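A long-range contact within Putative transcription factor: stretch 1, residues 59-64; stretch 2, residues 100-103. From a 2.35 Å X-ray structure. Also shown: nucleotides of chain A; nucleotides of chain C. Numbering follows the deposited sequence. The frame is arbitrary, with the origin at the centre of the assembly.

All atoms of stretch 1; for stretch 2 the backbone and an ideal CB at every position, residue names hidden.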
ATOM      1  N   LEU B  59      -4.025 -12.390   1.504  1.00 53.71           N
ATOM      2  CA  LEU B  59      -5.458 -12.530   1.390  1.00 52.53           C
ATOM      3  C   LEU B  59      -5.802 -13.127   0.025  1.00 51.73           C
ATOM      4  O   LEU B  59      -6.591 -14.051  -0.043  1.00 57.05           O
ATOM      5  CB  LEU B  59      -6.160 -11.180   1.631  1.00 53.16           C
ATOM      6  CG  LEU B  59      -6.123 -10.623   3.072  1.00 52.82           C
ATOM      7  CD1 LEU B  59      -6.435  -9.137   3.095  1.00 52.38           C
ATOM      8  CD2 LEU B  59      -7.075 -11.353   4.006  1.00 51.60           C
ATOM      9  N   ASN B  60      -5.211 -12.620  -1.054  1.00 50.98           N
ATOM     10  CA  ASN B  60      -5.415 -13.217  -2.391  1.00 51.93           C
ATOM     11  C   ASN B  60      -4.825 -14.628  -2.531  1.00 53.29           C
ATOM     12  O   ASN B  60      -5.303 -15.432  -3.323  1.00 57.66           O
ATOM     13  CB  ASN B  60      -4.818 -12.333  -3.495  1.00 51.44           C
ATOM     14  CG  ASN B  60      -5.628 -11.087  -3.760  1.00 49.68           C
ATOM     15  OD1 ASN B  60      -5.076 -10.047  -4.103  1.00 47.85           O
ATOM     16  ND2 ASN B  60      -6.946 -11.186  -3.619  1.00 54.96           N
ATOM     17  N   LYS B  61      -3.785 -14.919  -1.764  1.00 58.21           N
ATOM     18  CA  LYS B  61      -3.128 -16.225  -1.792  1.00 58.31           C
ATOM     19  C   LYS B  61      -4.029 -17.301  -1.213  1.00 56.66           C
ATOM     20  O   LYS B  61      -4.040 -18.414  -1.703  1.00 60.23           O
ATOM     21  CB  LYS B  61      -1.809 -16.178  -1.006  1.00 62.78           C
ATOM     22  CG  LYS B  61      -0.702 -17.054  -1.572  1.00 68.73           C
ATOM     23  CD  LYS B  61       0.612 -16.829  -0.830  1.00 74.77           C
ATOM     24  CE  LYS B  61       1.806 -17.458  -1.547  1.00 80.01           C
ATOM     25  NZ  LYS B  61       2.969 -17.721  -0.637  1.00 81.51           N
ATOM     26  N   TYR B  62      -4.767 -16.963  -0.159  1.00 54.62           N
ATOM     27  CA  TYR B  62      -5.712 -17.881   0.482  1.00 52.75           C
ATOM     28  C   TYR B  62      -7.168 -17.692   0.012  1.00 54.47           C
ATOM     29  O   TYR B  62      -8.114 -18.103   0.693  1.00 55.18           O
ATOM     30  CB  TYR B  62      -5.654 -17.705   1.998  1.00 51.97           C
ATOM     31  CG  TYR B  62      -4.465 -18.343   2.667  1.00 48.78           C
ATOM     32  CD1 TYR B  62      -4.603 -19.504   3.409  1.00 47.00           C
ATOM     33  CD2 TYR B  62      -3.211 -17.779   2.568  1.00 49.70           C
ATOM     34  CE1 TYR B  62      -3.516 -20.082   4.034  1.00 47.67           C
ATOM     35  CE2 TYR B  62      -2.122 -18.349   3.193  1.00 48.49           C
ATOM     36  CZ  TYR B  62      -2.287 -19.495   3.923  1.00 47.43           C
ATOM     37  OH  TYR B  62      -1.197 -20.056   4.537  1.00 54.24           O
ATOM     38  N   ASP B  63      -7.340 -17.046  -1.132  1.00 55.52           N
ATOM     39  CA  ASP B  63      -8.621 -17.010  -1.828  1.00 57.97           C
ATOM     40  C   ASP B  63      -9.649 -16.015  -1.249  1.00 56.78           C
ATOM     41  O   ASP B  63     -10.861 -16.196  -1.420  1.00 55.71           O
ATOM     42  CB  ASP B  63      -9.199 -18.437  -1.931  1.00 63.05           C
ATOM     43  CG  ASP B  63     -10.099 -18.634  -3.146  1.00 67.72           C
ATOM     44  OD1 ASP B  63      -9.787 -18.090  -4.228  1.00 71.35           O
ATOM     45  OD2 ASP B  63     -11.119 -19.354  -3.014  1.00 74.77           O
ATOM     46  N   PHE B  64      -9.170 -14.952  -0.598  1.00 52.80           N
ATOM     47  CA  PHE B  64     -10.017 -13.785  -0.338  1.00 48.78           C
ATOM     48  C   PHE B  64     -10.060 -12.899  -1.569  1.00 50.37           C
ATOM     49  O   PHE B  64      -9.120 -12.854  -2.367  1.00 48.09           O
ATOM     50  CB  PHE B  64      -9.501 -12.934   0.820  1.00 46.39           C
ATOM     51  CG  PHE B  64      -9.663 -13.564   2.161  1.00 41.43           C
ATOM     52  CD1 PHE B  64      -8.775 -14.513   2.593  1.00 41.03           C
ATOM     53  CD2 PHE B  64     -10.693 -13.181   2.996  1.00 41.43           C
ATOM     54  CE1 PHE B  64      -8.911 -15.093   3.836  1.00 41.82           C
ATOM     55  CE2 PHE B  64     -10.844 -13.753   4.242  1.00 40.33           C
ATOM     56  CZ  PHE B  64      -9.953 -14.710   4.662  1.00 42.12           C
ATOM     57  N   UNK B 100     -10.544 -25.116   6.824  1.00125.42           N
ATOM     58  CA  UNK B 100     -11.265 -25.337   5.571  1.00122.04           C
ATOM     59  C   UNK B 100     -11.081 -24.161   4.592  1.00115.43           C
ATOM     60  O   UNK B 100     -11.888 -23.959   3.681  1.00113.32           O
ATOM     61  CB  UNK B 100     -12.752 -25.552   5.858  1.00122.04           C
ATOM     62  N   UNK B 101     -10.020 -23.384   4.803  1.00111.33           N
ATOM     63  CA  UNK B 101      -9.644 -22.274   3.938  1.00111.10           C
ATOM     64  C   UNK B 101      -8.144 -22.386   3.694  1.00108.37           C
ATOM     65  O   UNK B 101      -7.365 -22.260   4.643  1.00104.79           O
ATOM     66  CB  UNK B 101     -10.015 -20.923   4.554  1.00111.10           C
ATOM     67  N   UNK B 102      -7.732 -22.628   2.448  1.00106.04           N
ATOM     68  CA  UNK B 102      -6.301 -22.671   2.126  1.00105.41           C
ATOM     69  C   UNK B 102      -5.988 -22.603   0.636  1.00100.63           C
ATOM     70  O   UNK B 102      -6.849 -22.865  -0.205  1.00102.26           O
ATOM     71  CB  UNK B 102      -5.691 -23.951   2.700  1.00105.41           C
ATOM     72  N   UNK B 103      -4.741 -22.222   0.350  1.00 94.23           N
ATOM     73  CA  UNK B 103      -4.094 -22.412  -0.953  1.00 89.65           C
ATOM     74  C   UNK B 103      -2.637 -21.967  -0.849  1.00 82.70           C
ATOM     75  O   UNK B 103      -2.256 -21.264   0.088  1.00 75.79           O
ATOM     76  CB  UNK B 103      -4.822 -21.634  -2.051  1.00 89.65           C
TER
ATOM     77  P    DT A   6      -9.317  -9.463  -5.950  1.00 50.24           P
ATOM     78  OP1  DT A   6     -10.503 -10.356  -5.984  1.00 56.09           O
ATOM     79  OP2  DT A   6      -8.803  -8.966  -4.649  1.00 53.20           O
ATOM     80  O5'  DT A   6      -8.136 -10.198  -6.717  1.00 51.19           O
ATOM     81  C5'  DT A   6      -8.351 -10.668  -8.051  1.00 48.21           C
ATOM     82  C4'  DT A   6      -7.082 -11.285  -8.581  1.00 46.17           C
ATOM     83  O4'  DT A   6      -6.110 -10.239  -8.758  1.00 45.76           O
ATOM     84  C3'  DT A   6      -6.430 -12.325  -7.665  1.00 47.82           C
ATOM     85  O3'  DT A   6      -6.428 -13.596  -8.324  1.00 51.65           O
ATOM     86  C2'  DT A   6      -5.029 -11.782  -7.418  1.00 45.63           C
ATOM     87  C1'  DT A   6      -4.840 -10.799  -8.552  1.00 44.38           C
ATOM     88  N1   DT A   6      -3.910  -9.701  -8.274  1.00 46.44           N
ATOM     89  C2   DT A   6      -2.824  -9.534  -9.099  1.00 44.97           C
ATOM     90  O2   DT A   6      -2.588 -10.263 -10.047  1.00 53.41           O
ATOM     91  N3   DT A   6      -2.014  -8.479  -8.770  1.00 45.53           N
ATOM     92  C4   DT A   6      -2.180  -7.594  -7.723  1.00 44.27           C
ATOM     93  O4   DT A   6      -1.368  -6.692  -7.554  1.00 46.70           O
ATOM     94  C5   DT A   6      -3.344  -7.823  -6.902  1.00 45.29           C
ATOM     95  C7   DT A   6      -3.609  -6.909  -5.747  1.00 46.69           C
ATOM     96  C6   DT A   6      -4.143  -8.848  -7.216  1.00 46.65           C
ATOM     97  P    DG C   2       1.708 -18.991   5.558  1.00 64.87           P
ATOM     98  OP1  DG C   2       0.964 -18.859   6.839  1.00 63.28           O
ATOM     99  OP2  DG C   2       0.992 -18.942   4.255  1.00 62.34           O
ATOM    100  O5'  DG C   2       2.827 -17.859   5.544  1.00 63.80           O
ATOM    101  C5'  DG C   2       3.681 -17.671   6.685  1.00 62.68           C
ATOM    102  C4'  DG C   2       4.589 -16.479   6.494  1.00 58.76           C
ATOM    103  O4'  DG C   2       5.596 -16.759   5.491  1.00 59.52           O
ATOM    104  C3'  DG C   2       3.906 -15.190   6.043  1.00 56.85           C
ATOM    105  O3'  DG C   2       4.583 -14.127   6.723  1.00 55.32           O
ATOM    106  C2'  DG C   2       4.128 -15.191   4.541  1.00 56.28           C
ATOM    107  C1'  DG C   2       5.512 -15.812   4.430  1.00 55.65           C
ATOM    108  N9   DG C   2       5.820 -16.517   3.188  1.00 49.01           N
ATOM    109  C8   DG C   2       5.044 -17.458   2.557  1.00 50.08           C
ATOM    110  N7   DG C   2       5.610 -17.956   1.490  1.00 48.95           N
ATOM    111  C5   DG C   2       6.845 -17.325   1.429  1.00 42.99           C
ATOM    112  C6   DG C   2       7.900 -17.459   0.490  1.00 43.54           C
ATOM    113  O6   DG C   2       7.959 -18.195  -0.505  1.00 45.22           O
ATOM    114  N1   DG C   2       8.966 -16.619   0.794  1.00 41.37           N
ATOM    115  C2   DG C   2       9.015 -15.761   1.867  1.00 45.97           C
ATOM    116  N2   DG C   2      10.136 -15.034   1.996  1.00 47.47           N
ATOM    117  N3   DG C   2       8.043 -15.639   2.759  1.00 45.28           N
ATOM    118  C4   DG C   2       6.996 -16.443   2.478  1.00 45.21           C
ATOM    119  P    DA A   7      -5.716 -14.878  -7.664  1.00 56.47           P
ATOM    120  OP1  DA A   7      -6.483 -16.079  -8.086  1.00 61.31           O
ATOM    121  OP2  DA A   7      -5.507 -14.623  -6.214  1.00 60.30           O
ATOM    122  O5'  DA A   7      -4.300 -14.897  -8.389  1.00 55.12           O
ATOM    123  C5'  DA A   7      -4.229 -14.700  -9.816  1.00 55.28           C
ATOM    124  C4'  DA A   7      -2.797 -14.746 -10.292  1.00 50.79           C
ATOM    125  O4'  DA A   7      -2.138 -13.503  -9.954  1.00 51.53           O
ATOM    126  C3'  DA A   7      -1.950 -15.847  -9.662  1.00 52.19           C
ATOM    127  O3'  DA A   7      -1.057 -16.336 -10.667  1.00 57.84           O
ATOM    128  C2'  DA A   7      -1.211 -15.114  -8.559  1.00 49.40           C
ATOM    129  C1'  DA A   7      -0.951 -13.787  -9.236  1.00 47.15           C
ATOM    130  N9   DA A   7      -0.670 -12.657  -8.348  1.00 47.50           N
ATOM    131  C8   DA A   7      -1.352 -12.262  -7.223  1.00 47.55           C
ATOM    132  N7   DA A   7      -0.839 -11.206  -6.638  1.00 46.02           N
ATOM    133  C5   DA A   7       0.253 -10.883  -7.431  1.00 44.91           C
ATOM    134  C6   DA A   7       1.219  -9.866  -7.343  1.00 46.66           C
ATOM    135  N6   DA A   7       1.233  -8.939  -6.382  1.00 50.25           N
ATOM    136  N1   DA A   7       2.173  -9.819  -8.298  1.00 45.03           N
ATOM    137  C2   DA A   7       2.153 -10.745  -9.268  1.00 46.59           C
ATOM    138  N3   DA A   7       1.309 -11.759  -9.446  1.00 42.72           N
ATOM    139  C4   DA A   7       0.371 -11.771  -8.486  1.00 43.23           C

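Stretch 1 carries the last turn of a helix and the loop that follows it. Tyr 62 is the first residue to leave helical backbone angles, and Asp 63 continues the turn with a positive phi of 79°. Stretch 2 has no regular secondary structure and passes this helix end with position 103 nearest, its CA 5.0 Å from Tyr 62 CA.

Position 100 places few demands on its side chain. Nothing of stretch 1 lies within 5.5 Å of its ideal CB, and phi/psi of -89/21 is open to many residues, so stretch 1 sets no preference for the side chain. The deposited residue is Asn 100, which is poorly ordered and makes no contact with stretch 1.

At position 101 the backbone is extended (-134/115) and the CA-to-CB bond points toward stretch 1, with the ideal CB 5.1 Å from Tyr 62 O. The aromatic ring of Phe 64 lies further along the same side. This space suits a medium-sized apolar side chain, such as valine, isoleucine, leucine or methionine. The residue is Ile 101. Its CG2 packs 3.7 Å from Tyr 62 O, a van der Waals contact that leaves the carbonyl without a hydrogen bond from this side chain.

The CA-to-CB bond at position 102 points away from stretch 1, yet the ideal CB is still 4.6 Å from Tyr 62 CD1. A short side chain would add little here, whereas a long one could run alongside the tyrosine ring; lysine, arginine, glutamine or methionine would all be reasonable. The residue is Arg 102. Its CA approaches Tyr 62 CD1 to 3.8 Å, and the aliphatic part of the side chain follows, with CG 3.9 Å from Tyr 62 CE1. The tyrosine itself reaches past this contact to the DNA backbone, where its OH donates a very short hydrogen bond of 2.5 Å to OP2 of DG2 in chain C.

Position 103 offers the strongest clues. CA-to-CB points sideways, and the ideal CB sits 3.3 Å from Lys 61 O. Asn 60 O, the carboxylate of Asp 63 and the phosphate of DA7 in chain A lie further out, within reach of a long side chain, so a basic one is favoured; lysine or arginine would fit, and glutamine could also offer a donor. The residue is Arg 103. Its NH2 forms a salt bridge with Asp 63 OD1 at 2.9 Å, where the N-H...O angle of 127° makes the hydrogen bond weak. The guanidinium lays one face over Lys 61 O, so its N-H groups, lying in the guanidinium plane, do not point at that carbonyl, and Arg 103 NE, 3.3 Å from Lys 61 O, is not hydrogen-bonded to it. NH2 also comes within 3.4 Å of Asn 60 O, but the angle is too poor for a hydrogen bond. Arg 103 NH1 lies 3.7 Å from DA7 OP2.

Stretch 2 (100-103) NIRR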
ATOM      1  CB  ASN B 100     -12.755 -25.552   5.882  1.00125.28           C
ATOM      2  CG  ASN B 100     -13.454 -26.432   4.864  1.00128.08           C
ATOM      3  OD1 ASN B 100     -12.907 -27.437   4.404  1.00130.88           O
ATOM      4  ND2 ASN B 100     -14.684 -26.068   4.518  1.00127.66           N
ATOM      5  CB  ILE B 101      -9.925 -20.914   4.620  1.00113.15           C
ATOM      6  CG1 ILE B 101     -11.430 -20.705   4.821  1.00114.18           C
ATOM      7  CG2 ILE B 101      -9.335 -19.762   3.810  1.00115.02           C
ATOM      8  CD1 ILE B 101     -11.764 -19.612   5.817  1.00112.29           C
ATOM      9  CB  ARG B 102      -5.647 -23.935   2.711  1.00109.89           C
ATOM     10  CG  ARG B 102      -4.159 -23.774   3.023  1.00110.96           C
ATOM     11  CD  ARG B 102      -3.722 -24.637   4.201  1.00114.54           C
ATOM     12  NE  ARG B 102      -2.573 -24.074   4.917  1.00116.92           N
ATOM     13  CZ  ARG B 102      -2.084 -24.544   6.068  1.00113.86           C
ATOM     14  NH1 ARG B 102      -1.036 -23.953   6.635  1.00109.97           N
ATOM     15  NH2 ARG B 102      -2.635 -25.603   6.662  1.00109.77           N
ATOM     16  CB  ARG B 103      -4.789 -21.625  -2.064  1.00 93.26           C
ATOM     17  CG  ARG B 103      -4.305 -21.966  -3.473  1.00 95.15           C
ATOM     18  CD  ARG B 103      -4.282 -20.734  -4.368  1.00 96.40           C
ATOM     19  NE  ARG B 103      -5.524 -19.955  -4.279  1.00 96.86           N
ATOM     20  CZ  ARG B 103      -5.695 -18.730  -4.782  1.00 92.65           C
ATOM     21  NH1 ARG B 103      -4.711 -18.109  -5.429  1.00 91.92           N
ATOM     22  NH2 ARG B 103      -6.866 -18.120  -4.635  1.00 88.55           N
TER
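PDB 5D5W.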